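Local coordinates for conserved uncharacterized archaeal protein (Methanococcus maripaludis S2, PDB 2QZG) that is of unknown function but belongs to the UPF0147 family and folds as a chain of four helices, two copies of which make up the assembly, at residues Ser20-Glu25 / Trp83-Glu88; Arg34-Ala39 / Pro72-His77; His48-Glu51 / Val56-Ala59. All blocks are in the same frame, centred on the assembly; numbering follows the deposited sequence.

Contact 1. Residues Ser20-Glu25 / Trp83-Glu88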
ATOM      1  N   SER C  20       8.033  -0.982   8.018  1.00 42.04           N
ATOM      2  CA  SER C  20       8.333  -0.716   9.430  1.00 42.80           C
ATOM      3  C   SER C  20       8.053   0.744   9.816  1.00 43.31           C
ATOM      4  O   SER C  20       7.500   1.033  10.885  1.00 41.90           O
ATOM      5  CB  SER C  20       9.809  -1.035   9.752  1.00 43.78           C
ATOM      6  OG  SER C  20      10.158  -2.328   9.255  1.00 48.00           O
ATOM      7  N   SER C  21       8.479   1.653   8.942  1.00 43.61           N
ATOM      8  CA  SER C  21       8.217   3.069   9.085  1.00 44.56           C
ATOM      9  C   SER C  21       6.707   3.373   9.129  1.00 45.06           C
ATOM     10  O   SER C  21       6.245   4.158   9.962  1.00 44.52           O
ATOM     11  CB  SER C  21       8.886   3.811   7.933  1.00 44.58           C
ATOM     12  OG  SER C  21       8.106   4.917   7.527  1.00 47.61           O
HETATM   13  N   MSE C  22       5.939   2.751   8.239  1.00 44.91           N
HETATM   14  CA  MSE C  22       4.492   2.957   8.237  1.00 47.11           C
HETATM   15  C   MSE C  22       3.857   2.435   9.519  1.00 45.05           C
HETATM   16  O   MSE C  22       2.983   3.084  10.092  1.00 44.15           O
HETATM   17  CB  MSE C  22       3.846   2.322   7.012  1.00 46.05           C
HETATM   18  CG  MSE C  22       3.902   3.174   5.791  1.00 48.17           C
HETATM   19 SE   MSE C  22       3.236   2.109   4.281  1.00 56.59          SE
HETATM   20  CE  MSE C  22       4.809   1.056   4.016  1.00 49.68           C
ATOM     21  N   LEU C  23       4.316   1.270   9.974  1.00 44.73           N
ATOM     22  CA  LEU C  23       3.890   0.718  11.258  1.00 44.42           C
ATOM     23  C   LEU C  23       4.240   1.634  12.429  1.00 45.17           C
ATOM     24  O   LEU C  23       3.434   1.828  13.339  1.00 45.69           O
ATOM     25  CB  LEU C  23       4.473  -0.687  11.456  1.00 44.64           C
ATOM     26  CG  LEU C  23       3.775  -1.813  10.679  1.00 43.19           C
ATOM     27  CD1 LEU C  23       4.625  -3.084  10.691  1.00 41.88           C
ATOM     28  CD2 LEU C  23       2.401  -2.078  11.253  1.00 41.70           C
ATOM     29  N   GLU C  24       5.436   2.204  12.408  1.00 45.32           N
ATOM     30  CA  GLU C  24       5.870   3.118  13.477  1.00 45.99           C
ATOM     31  C   GLU C  24       4.997   4.363  13.571  1.00 45.75           C
ATOM     32  O   GLU C  24       4.820   4.921  14.660  1.00 45.86           O
ATOM     33  CB  GLU C  24       7.348   3.481  13.318  1.00 45.76           C
ATOM     34  CG  GLU C  24       8.007   4.155  14.544  1.00 47.78           C
ATOM     35  CD  GLU C  24       7.800   3.401  15.866  1.00 50.85           C
ATOM     36  OE1 GLU C  24       7.894   2.146  15.881  1.00 53.27           O
ATOM     37  OE2 GLU C  24       7.535   4.067  16.893  1.00 48.86           O
ATOM     38  N   GLU C  25       4.445   4.779  12.435  1.00 45.90           N
ATOM     39  CA  GLU C  25       3.538   5.920  12.358  1.00 46.82           C
ATOM     40  C   GLU C  25       2.297   5.700  13.236  1.00 46.40           C
ATOM     41  O   GLU C  25       1.930   6.564  14.035  1.00 46.63           O
ATOM     42  CB  GLU C  25       3.155   6.197  10.897  1.00 46.54           C
ATOM     43  CG  GLU C  25       2.515   7.569  10.635  1.00 48.17           C
ATOM     44  CD  GLU C  25       2.366   7.877   9.139  1.00 48.53           C
ATOM     45  OE1 GLU C  25       2.617   6.977   8.309  1.00 51.26           O
ATOM     46  OE2 GLU C  25       2.002   9.022   8.794  1.00 50.72           O
ATOM     47  N   TRP C  83      -4.598  -1.223   5.896  1.00 37.76           N
ATOM     48  CA  TRP C  83      -4.872  -1.800   4.576  1.00 37.16           C
ATOM     49  C   TRP C  83      -3.648  -1.653   3.646  1.00 37.45           C
ATOM     50  O   TRP C  83      -3.209  -2.625   3.039  1.00 36.60           O
ATOM     51  CB  TRP C  83      -6.147  -1.215   3.957  1.00 36.64           C
ATOM     52  CG  TRP C  83      -6.337  -1.586   2.487  1.00 37.32           C
ATOM     53  CD1 TRP C  83      -6.367  -2.845   1.957  1.00 36.81           C
ATOM     54  CD2 TRP C  83      -6.512  -0.687   1.390  1.00 36.43           C
ATOM     55  NE1 TRP C  83      -6.558  -2.783   0.589  1.00 36.32           N
ATOM     56  CE2 TRP C  83      -6.657  -1.468   0.223  1.00 36.34           C
ATOM     57  CE3 TRP C  83      -6.580   0.708   1.282  1.00 38.41           C
ATOM     58  CZ2 TRP C  83      -6.848  -0.901  -1.040  1.00 36.83           C
ATOM     59  CZ3 TRP C  83      -6.790   1.269   0.020  1.00 35.44           C
ATOM     60  CH2 TRP C  83      -6.927   0.465  -1.115  1.00 37.16           C
ATOM     61  N   GLY C  84      -3.037  -0.466   3.635  1.00 37.75           N
ATOM     62  CA  GLY C  84      -1.813  -0.248   2.883  1.00 38.03           C
ATOM     63  C   GLY C  84      -0.610  -1.077   3.319  1.00 38.51           C
ATOM     64  O   GLY C  84       0.098  -1.592   2.461  1.00 38.68           O
ATOM     65  N   ILE C  85      -0.366  -1.178   4.634  1.00 37.13           N
ATOM     66  CA  ILE C  85       0.690  -2.010   5.196  1.00 37.62           C
ATOM     67  C   ILE C  85       0.439  -3.503   4.903  1.00 37.64           C
ATOM     68  O   ILE C  85       1.358  -4.216   4.512  1.00 37.56           O
ATOM     69  CB  ILE C  85       0.822  -1.805   6.743  1.00 37.39           C
ATOM     70  CG1 ILE C  85       1.222  -0.362   7.082  1.00 38.58           C
ATOM     71  CG2 ILE C  85       1.791  -2.828   7.345  1.00 39.29           C
ATOM     72  CD1 ILE C  85       0.886   0.062   8.537  1.00 38.85           C
ATOM     73  N   VAL C  86      -0.794  -3.979   5.088  1.00 37.20           N
ATOM     74  CA  VAL C  86      -1.107  -5.397   4.796  1.00 37.78           C
ATOM     75  C   VAL C  86      -0.883  -5.703   3.316  1.00 38.70           C
ATOM     76  O   VAL C  86      -0.250  -6.706   2.974  1.00 38.99           O
ATOM     77  CB  VAL C  86      -2.541  -5.778   5.240  1.00 38.80           C
ATOM     78  CG1 VAL C  86      -2.990  -7.155   4.646  1.00 38.91           C
ATOM     79  CG2 VAL C  86      -2.615  -5.796   6.776  1.00 38.61           C
ATOM     80  N   SER C  87      -1.392  -4.822   2.448  1.00 37.82           N
ATOM     81  CA  SER C  87      -1.219  -4.952   0.994  1.00 38.00           C
ATOM     82  C   SER C  87       0.252  -5.107   0.619  1.00 37.55           C
ATOM     83  O   SER C  87       0.610  -5.944  -0.188  1.00 37.16           O
ATOM     84  CB  SER C  87      -1.787  -3.722   0.298  1.00 37.05           C
ATOM     85  OG  SER C  87      -3.161  -3.634   0.584  1.00 38.21           O
ATOM     86  N   GLU C  88       1.080  -4.249   1.187  1.00 38.00           N
ATOM     87  CA  GLU C  88       2.516  -4.296   0.953  1.00 38.17           C
ATOM     88  C   GLU C  88       3.169  -5.545   1.536  1.00 38.47           C
ATOM     89  O   GLU C  88       3.985  -6.169   0.856  1.00 38.10           O
ATOM     90  CB  GLU C  88       3.171  -3.048   1.494  1.00 37.77           C
ATOM     91  CG  GLU C  88       2.778  -1.772   0.754  1.00 39.04           C
ATOM     92  CD  GLU C  88       3.272  -0.542   1.494  1.00 44.47           C
ATOM     93  OE1 GLU C  88       4.072  -0.724   2.417  1.00 43.36           O
ATOM     94  OE2 GLU C  88       2.884   0.597   1.165  1.00 44.97           O
TER
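Met-22 and Leu-23 pack on Ile-85 in a buried, apolar contact between the first and last helices of a four-helix bundle. Helices 12-27 and 76-90 run antiparallel. The axes of the two short segments approach to 10.1 Å, with 157° between their N-to-C directions. No hydrogen bond crosses between the segments. Ile-85 lies between the two side chains. Its CG1 meets CB of Met-22 at 3.8 Å. On Ile-85, CG1 stands anti to the carbonyl carbon (chi1 -63°), and CG2 is left to face CG and CD2 of Leu-23. Leu-23 and Ile-85 also reach Leu-65 of helix 54-68, so the contact runs on into the bundle core.

Met-22 is a selenomethionine, bent at chi3 toward Glu-88, which comes from the opposite direction. The fit of its methyl group against the Glu-88 carboxylate is doubtful in the model.

Helix 76-90 also faces the second subunit. NE1 of Trp-83 bonds to Thr-91 OG1 of that subunit. Within the helix, Trp-83 O accepts Ser-87 OG at 2.7 Å and Ser-87 N at 2.9 Å, from opposite faces of its carbonyl plane. Where Ile-85 turns to its other neighbour, CD2 of Leu-23 lies 3.8 Å from CD1 of Ile-85.

Contact 2. Residues Arg34-Ala39 / Pro72-His77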
ATOM      1  N   ARG C  34      -4.648   2.234  22.582  1.00 49.28           N
ATOM      2  CA  ARG C  34      -3.369   1.658  22.935  1.00 49.39           C
ATOM      3  C   ARG C  34      -3.228   0.211  22.467  1.00 48.72           C
ATOM      4  O   ARG C  34      -2.141  -0.199  22.096  1.00 49.01           O
ATOM      5  CB  ARG C  34      -3.093   1.821  24.445  1.00 50.26           C
ATOM      6  CG  ARG C  34      -2.915   3.278  24.820  1.00 52.20           C
ATOM      7  CD  ARG C  34      -2.374   3.482  26.183  1.00 57.94           C
ATOM      8  NE  ARG C  34      -0.919   3.471  26.204  1.00 62.86           N
ATOM      9  CZ  ARG C  34      -0.159   4.560  26.202  1.00 63.17           C
ATOM     10  NH1 ARG C  34      -0.707   5.774  26.184  1.00 62.75           N
ATOM     11  NH2 ARG C  34       1.155   4.422  26.209  1.00 64.32           N
ATOM     12  N   ASN C  35      -4.316  -0.554  22.457  1.00 47.83           N
ATOM     13  CA  ASN C  35      -4.249  -1.942  21.998  1.00 47.65           C
ATOM     14  C   ASN C  35      -3.931  -2.087  20.492  1.00 47.38           C
ATOM     15  O   ASN C  35      -3.313  -3.056  20.071  1.00 47.01           O
ATOM     16  CB  ASN C  35      -5.517  -2.713  22.368  1.00 47.47           C
ATOM     17  CG  ASN C  35      -6.723  -2.277  21.564  1.00 47.59           C
ATOM     18  OD1 ASN C  35      -7.064  -1.093  21.528  1.00 45.86           O
ATOM     19  ND2 ASN C  35      -7.376  -3.237  20.908  1.00 46.22           N
ATOM     20  N   ILE C  36      -4.332  -1.101  19.703  1.00 47.25           N
ATOM     21  CA  ILE C  36      -4.123  -1.133  18.258  1.00 47.37           C
ATOM     22  C   ILE C  36      -2.706  -0.652  17.922  1.00 47.02           C
ATOM     23  O   ILE C  36      -2.045  -1.201  17.035  1.00 47.83           O
ATOM     24  CB  ILE C  36      -5.194  -0.311  17.505  1.00 46.94           C
ATOM     25  CG1 ILE C  36      -6.562  -0.969  17.654  1.00 48.52           C
ATOM     26  CG2 ILE C  36      -4.835  -0.166  16.021  1.00 48.23           C
ATOM     27  CD1 ILE C  36      -7.743  -0.010  17.490  1.00 49.91           C
ATOM     28  N   ARG C  37      -2.277   0.394  18.607  1.00 46.47           N
ATOM     29  CA  ARG C  37      -0.888   0.824  18.626  1.00 46.34           C
ATOM     30  C   ARG C  37       0.086  -0.298  19.061  1.00 46.40           C
ATOM     31  O   ARG C  37       1.178  -0.429  18.494  1.00 45.78           O
ATOM     32  CB  ARG C  37      -0.743   2.023  19.566  1.00 46.34           C
ATOM     33  CG  ARG C  37      -1.555   3.263  19.164  1.00 44.42           C
ATOM     34  CD  ARG C  37      -1.529   4.339  20.280  1.00 47.60           C
ATOM     35  NE  ARG C  37      -0.181   4.853  20.491  1.00 51.11           N
ATOM     36  CZ  ARG C  37       0.192   5.716  21.435  1.00 50.91           C
ATOM     37  NH1 ARG C  37      -0.673   6.207  22.320  1.00 51.34           N
ATOM     38  NH2 ARG C  37       1.457   6.087  21.488  1.00 50.02           N
ATOM     39  N   ALA C  38      -0.284  -1.068  20.093  1.00 46.02           N
ATOM     40  CA  ALA C  38       0.534  -2.218  20.522  1.00 45.56           C
ATOM     41  C   ALA C  38       0.571  -3.317  19.452  1.00 45.65           C
ATOM     42  O   ALA C  38       1.631  -3.900  19.199  1.00 46.00           O
ATOM     43  CB  ALA C  38       0.062  -2.773  21.858  1.00 45.32           C
ATOM     44  N   ALA C  39      -0.574  -3.569  18.808  1.00 44.96           N
ATOM     45  CA  ALA C  39      -0.661  -4.516  17.691  1.00 44.65           C
ATOM     46  C   ALA C  39       0.254  -4.141  16.519  1.00 44.46           C
ATOM     47  O   ALA C  39       0.855  -5.020  15.888  1.00 43.81           O
ATOM     48  CB  ALA C  39      -2.097  -4.663  17.204  1.00 44.63           C
ATOM     49  N   PRO C  72     -13.773  -2.875  17.134  1.00 45.65           N
ATOM     50  CA  PRO C  72     -14.788  -1.887  16.749  1.00 45.60           C
ATOM     51  C   PRO C  72     -14.354  -0.429  16.966  1.00 45.43           C
ATOM     52  O   PRO C  72     -14.968   0.485  16.387  1.00 45.45           O
ATOM     53  CB  PRO C  72     -15.982  -2.237  17.648  1.00 45.25           C
ATOM     54  CG  PRO C  72     -15.381  -2.881  18.845  1.00 45.36           C
ATOM     55  CD  PRO C  72     -14.152  -3.618  18.352  1.00 45.88           C
ATOM     56  N   ASN C  73     -13.313  -0.224  17.783  1.00 44.95           N
ATOM     57  CA  ASN C  73     -12.840   1.121  18.131  1.00 44.83           C
ATOM     58  C   ASN C  73     -11.813   1.712  17.177  1.00 45.38           C
ATOM     59  O   ASN C  73     -11.284   2.803  17.397  1.00 45.32           O
ATOM     60  CB  ASN C  73     -12.296   1.153  19.560  1.00 44.28           C
ATOM     61  CG  ASN C  73     -13.246   1.845  20.525  1.00 43.70           C
ATOM     62  OD1 ASN C  73     -14.454   1.915  20.287  1.00 40.80           O
ATOM     63  ND2 ASN C  73     -12.698   2.383  21.606  1.00 42.89           N
HETATM   64  N   MSE C  74     -11.529   1.007  16.100  1.00 45.94           N
HETATM   65  CA  MSE C  74     -10.484   1.502  15.231  1.00 47.76           C
HETATM   66  C   MSE C  74     -10.860   2.688  14.350  1.00 45.49           C
HETATM   67  O   MSE C  74     -11.899   2.663  13.678  1.00 44.92           O
HETATM   68  CB  MSE C  74      -9.905   0.407  14.396  1.00 47.60           C
HETATM   69  CG  MSE C  74      -8.504   0.786  14.040  1.00 50.55           C
HETATM   70 SE   MSE C  74      -8.030  -0.265  12.640  1.00 56.18          SE
HETATM   71  CE  MSE C  74      -7.510  -1.860  13.628  1.00 50.30           C
ATOM     72  N   PRO C  75     -10.005   3.727  14.360  1.00 44.54           N
ATOM     73  CA  PRO C  75     -10.254   4.958  13.616  1.00 43.64           C
ATOM     74  C   PRO C  75     -10.155   4.720  12.124  1.00 43.14           C
ATOM     75  O   PRO C  75      -9.375   3.875  11.689  1.00 42.05           O
ATOM     76  CB  PRO C  75      -9.123   5.887  14.065  1.00 43.71           C
ATOM     77  CG  PRO C  75      -8.527   5.246  15.321  1.00 44.30           C
ATOM     78  CD  PRO C  75      -8.739   3.787  15.123  1.00 44.22           C
ATOM     79  N   ILE C  76     -10.948   5.464  11.355  1.00 42.52           N
ATOM     80  CA  ILE C  76     -10.970   5.345   9.892  1.00 42.39           C
ATOM     81  C   ILE C  76      -9.565   5.476   9.287  1.00 42.09           C
ATOM     82  O   ILE C  76      -9.147   4.607   8.506  1.00 41.91           O
ATOM     83  CB  ILE C  76     -11.981   6.339   9.230  1.00 42.11           C
ATOM     84  CG1 ILE C  76     -13.403   6.009   9.688  1.00 42.53           C
ATOM     85  CG2 ILE C  76     -11.855   6.293   7.699  1.00 42.86           C
ATOM     86  CD1 ILE C  76     -14.534   6.883   9.086  1.00 42.65           C
ATOM     87  N   HIS C  77      -8.832   6.523   9.690  1.00 41.62           N
ATOM     88  CA  HIS C  77      -7.504   6.800   9.148  1.00 41.20           C
ATOM     89  C   HIS C  77      -6.537   5.643   9.379  1.00 40.99           C
ATOM     90  O   HIS C  77      -5.780   5.259   8.488  1.00 40.84           O
ATOM     91  CB  HIS C  77      -6.942   8.144   9.663  1.00 41.71           C
ATOM     92  CG  HIS C  77      -6.403   8.111  11.064  1.00 42.25           C
ATOM     93  ND1 HIS C  77      -7.217   8.114  12.175  1.00 42.11           N
ATOM     94  CD2 HIS C  77      -5.129   8.115  11.536  1.00 42.92           C
ATOM     95  CE1 HIS C  77      -6.472   8.099  13.269  1.00 41.45           C
ATOM     96  NE2 HIS C  77      -5.202   8.111  12.911  1.00 41.88           N
TER
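Ala-38 N bonds to Arg-34 O at 2.9 Å, the shortest hydrogen bond within the two segments, in the helix turn that holds Ile-36 against Met-74. Ala-39 N repeats the pattern on Asn-35 O. These backbone bonds form the first turn of helix 34-46, which carries Ile-36 on its inner side. No hydrogen bond crosses between the segments.

The contact itself is small and apolar, with 132 Å² buried over both sides. The delta methyl of Ile-36 does most of the touching. Its CD1 sits 3.6 Å from CG of Met-74 and 3.8 Å from CB of Met-74. The second branch of Ile-36 is used as well, since CG2 meets the methyl CE of Met-74 at 4.0 Å. Met-74 is a selenomethionine. Its CG lies anti to the backbone N (chi1 -154°), and a bend at chi3 (-83°) turns CE back to Ile-36. The two side chains lie aslant to each other. Asn-73 adds a marginal backbone contact to the same delta methyl.

Two polar bonds lie at the margins. Asn-35 ND2 bonds to OD2 of Asp-71, just before segment 72-77, and His-77 NE2 bonds to Asp-29 OD2.

Residues 72-75 lead into helix 76-90, with Pro-75 at its N-cap. Met-74 also packs on Arg-79 and Ile-82 of that helix. Ile-36 and Met-74 both touch Ile-68 of helix 54-68, so the start of helix 34-46, the end of helix 54-68 and the start of helix 76-90 meet here.

Contact 3. Residues His48-Glu51 / Val56-Ala59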
ATOM      1  N   HIS C  48      11.161  -8.544  12.195  1.00 52.08           N
ATOM      2  CA  HIS C  48      12.563  -8.654  12.527  1.00 53.55           C
ATOM      3  C   HIS C  48      12.841  -9.901  13.364  1.00 53.45           C
ATOM      4  O   HIS C  48      13.878 -10.010  14.009  1.00 53.54           O
ATOM      5  CB  HIS C  48      13.015  -7.374  13.246  1.00 54.61           C
ATOM      6  CG  HIS C  48      12.855  -6.142  12.410  1.00 57.17           C
ATOM      7  ND1 HIS C  48      11.654  -5.479  12.280  1.00 59.38           N
ATOM      8  CD2 HIS C  48      13.739  -5.478  11.624  1.00 59.44           C
ATOM      9  CE1 HIS C  48      11.809  -4.448  11.466  1.00 60.40           C
ATOM     10  NE2 HIS C  48      13.064  -4.429  11.051  1.00 60.54           N
ATOM     11  N   ASN C  49      11.908 -10.846  13.356  1.00 53.65           N
ATOM     12  CA  ASN C  49      12.141 -12.115  14.018  1.00 54.23           C
ATOM     13  C   ASN C  49      12.997 -12.968  13.099  1.00 54.45           C
ATOM     14  O   ASN C  49      12.467 -13.706  12.271  1.00 54.52           O
ATOM     15  CB  ASN C  49      10.823 -12.814  14.389  1.00 54.47           C
ATOM     16  CG  ASN C  49      11.041 -14.085  15.208  1.00 54.70           C
ATOM     17  OD1 ASN C  49      12.164 -14.406  15.577  1.00 55.39           O
ATOM     18  ND2 ASN C  49       9.962 -14.810  15.489  1.00 54.97           N
ATOM     19  N   GLU C  50      14.320 -12.847  13.246  1.00 55.07           N
ATOM     20  CA  GLU C  50      15.298 -13.479  12.331  1.00 55.90           C
ATOM     21  C   GLU C  50      15.389 -15.000  12.509  1.00 55.29           C
ATOM     22  O   GLU C  50      16.165 -15.703  11.836  1.00 55.27           O
ATOM     23  CB  GLU C  50      16.667 -12.816  12.471  1.00 56.15           C
ATOM     24  CG  GLU C  50      16.751 -11.404  11.865  1.00 57.37           C
ATOM     25  CD  GLU C  50      18.195 -10.936  11.689  1.00 57.89           C
ATOM     26  OE1 GLU C  50      19.053 -11.337  12.507  1.00 59.63           O
ATOM     27  OE2 GLU C  50      18.475 -10.170  10.733  1.00 60.53           O
ATOM     28  N   GLU C  51      14.566 -15.484  13.427  1.00 54.78           N
ATOM     29  CA  GLU C  51      14.316 -16.895  13.649  1.00 54.30           C
ATOM     30  C   GLU C  51      13.575 -17.518  12.459  1.00 53.79           C
ATOM     31  O   GLU C  51      13.786 -18.692  12.135  1.00 53.50           O
ATOM     32  CB  GLU C  51      13.456 -16.992  14.899  1.00 54.41           C
ATOM     33  CG  GLU C  51      13.299 -18.339  15.533  1.00 55.30           C
ATOM     34  CD  GLU C  51      12.339 -18.263  16.702  1.00 56.13           C
ATOM     35  OE1 GLU C  51      12.682 -18.795  17.781  1.00 56.38           O
ATOM     36  OE2 GLU C  51      11.254 -17.645  16.544  1.00 55.22           O
ATOM     37  N   VAL C  56       7.021 -16.309   6.438  1.00 44.88           N
ATOM     38  CA  VAL C  56       6.433 -16.537   7.770  1.00 44.80           C
ATOM     39  C   VAL C  56       6.398 -15.261   8.637  1.00 44.91           C
ATOM     40  O   VAL C  56       5.392 -14.992   9.290  1.00 44.95           O
ATOM     41  CB  VAL C  56       7.104 -17.718   8.493  1.00 44.72           C
ATOM     42  CG1 VAL C  56       6.502 -17.921   9.879  1.00 43.75           C
ATOM     43  CG2 VAL C  56       6.947 -18.989   7.666  1.00 44.50           C
ATOM     44  N   ARG C  57       7.459 -14.460   8.611  1.00 45.08           N
ATOM     45  CA  ARG C  57       7.480 -13.205   9.372  1.00 45.52           C
ATOM     46  C   ARG C  57       6.424 -12.203   8.868  1.00 45.55           C
ATOM     47  O   ARG C  57       5.790 -11.490   9.667  1.00 46.24           O
ATOM     48  CB  ARG C  57       8.832 -12.512   9.251  1.00 45.88           C
ATOM     49  CG  ARG C  57      10.045 -13.214   9.792  1.00 47.62           C
ATOM     50  CD  ARG C  57      11.188 -12.265   9.513  1.00 51.79           C
ATOM     51  NE  ARG C  57      12.486 -12.907   9.440  1.00 56.39           N
ATOM     52  CZ  ARG C  57      13.393 -12.637   8.505  1.00 59.57           C
ATOM     53  NH1 ARG C  57      13.123 -11.761   7.539  1.00 60.70           N
ATOM     54  NH2 ARG C  57      14.562 -13.265   8.520  1.00 60.64           N
ATOM     55  N   SER C  58       6.285 -12.119   7.546  1.00 44.56           N
ATOM     56  CA  SER C  58       5.285 -11.247   6.913  1.00 44.79           C
ATOM     57  C   SER C  58       3.889 -11.648   7.342  1.00 43.46           C
ATOM     58  O   SER C  58       3.080 -10.811   7.730  1.00 43.59           O
ATOM     59  CB  SER C  58       5.381 -11.369   5.384  1.00 44.13           C
ATOM     60  OG  SER C  58       6.670 -10.969   4.977  1.00 47.38           O
ATOM     61  N   ALA C  59       3.622 -12.945   7.261  1.00 42.51           N
ATOM     62  CA  ALA C  59       2.342 -13.525   7.635  1.00 41.88           C
ATOM     63  C   ALA C  59       2.016 -13.297   9.103  1.00 42.25           C
ATOM     64  O   ALA C  59       0.866 -13.043   9.449  1.00 42.66           O
ATOM     65  CB  ALA C  59       2.361 -14.998   7.348  1.00 41.19           C
TER
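The guanidinium of Arg-57 meets the backbone carbonyl of Asn-49 at its edge, near its own plane. NE of Arg-57 gives a hydrogen bond to Asn-49 O at 2.9 Å. The bond is bent, with an N-H...O angle of 134°. The donor stands 58° above the carbonyl plane and so is not on a lone pair. NH2 of Arg-57 lies 3.9 Å from CA of Glu-50, obliquely.

The loop joins helix 34-46 to helix 54-68, and Arg-57 ties it back to the helix that follows. The arginine chain is extended from CG to NE. Its CG is anti to the carbonyl carbon (chi1 -63°), and the chain runs out from helix 54-68 over the loop. CG and CD of Arg-57 also pass close to Asn-49 O, so the aliphatic part lies against the same carbonyl.

Asn-49 is the centre of an inverse gamma turn. Its amide is tied to Glu-51 within the same loop. ND2 of Asn-49 bonds to Glu-51 OE2 at 3.3 Å, on the anti side of the carboxylate and tilted out of its plane, while OD1 of Asn-49 takes a weak bond from Glu-51 N. His-48, the first residue of the turn, bonds through ND1 to Lys-44 O of helix 34-46.

A leucine in place of Arg-57 would probably leave Asn-49 O without this donor and the loop less firmly held to the helix.

Glu-50 OE2 is 5.5 Å from NH2 of Arg-57, too far for a salt bridge. The opposite charges may attract weakly. No other hydrogen bond crosses, so this surface link rests mainly on one bond to a neutral carbonyl.

In the fold
Contacts 1 and 2 are buried and apolar, whereas contact 3 lies at the surface. The centre of contact 1 lies about 4 Å from the centre of the chain. Contacts 2 and 3 lie farther out, on opposite sides of that centre. Contacts 1 and 2 share helix 76-90, one using its body and the other its start and the loop before it. Contact 3 instead joins a loop to the helix that follows it and relies on a hydrogen bond. Both contacts 2 and 3 are nested in the chain between the segments of contact 1. Contacts 1 and 3 also meet directly, where Ser-20 OG packs 3.5 Å from His-48 CE1.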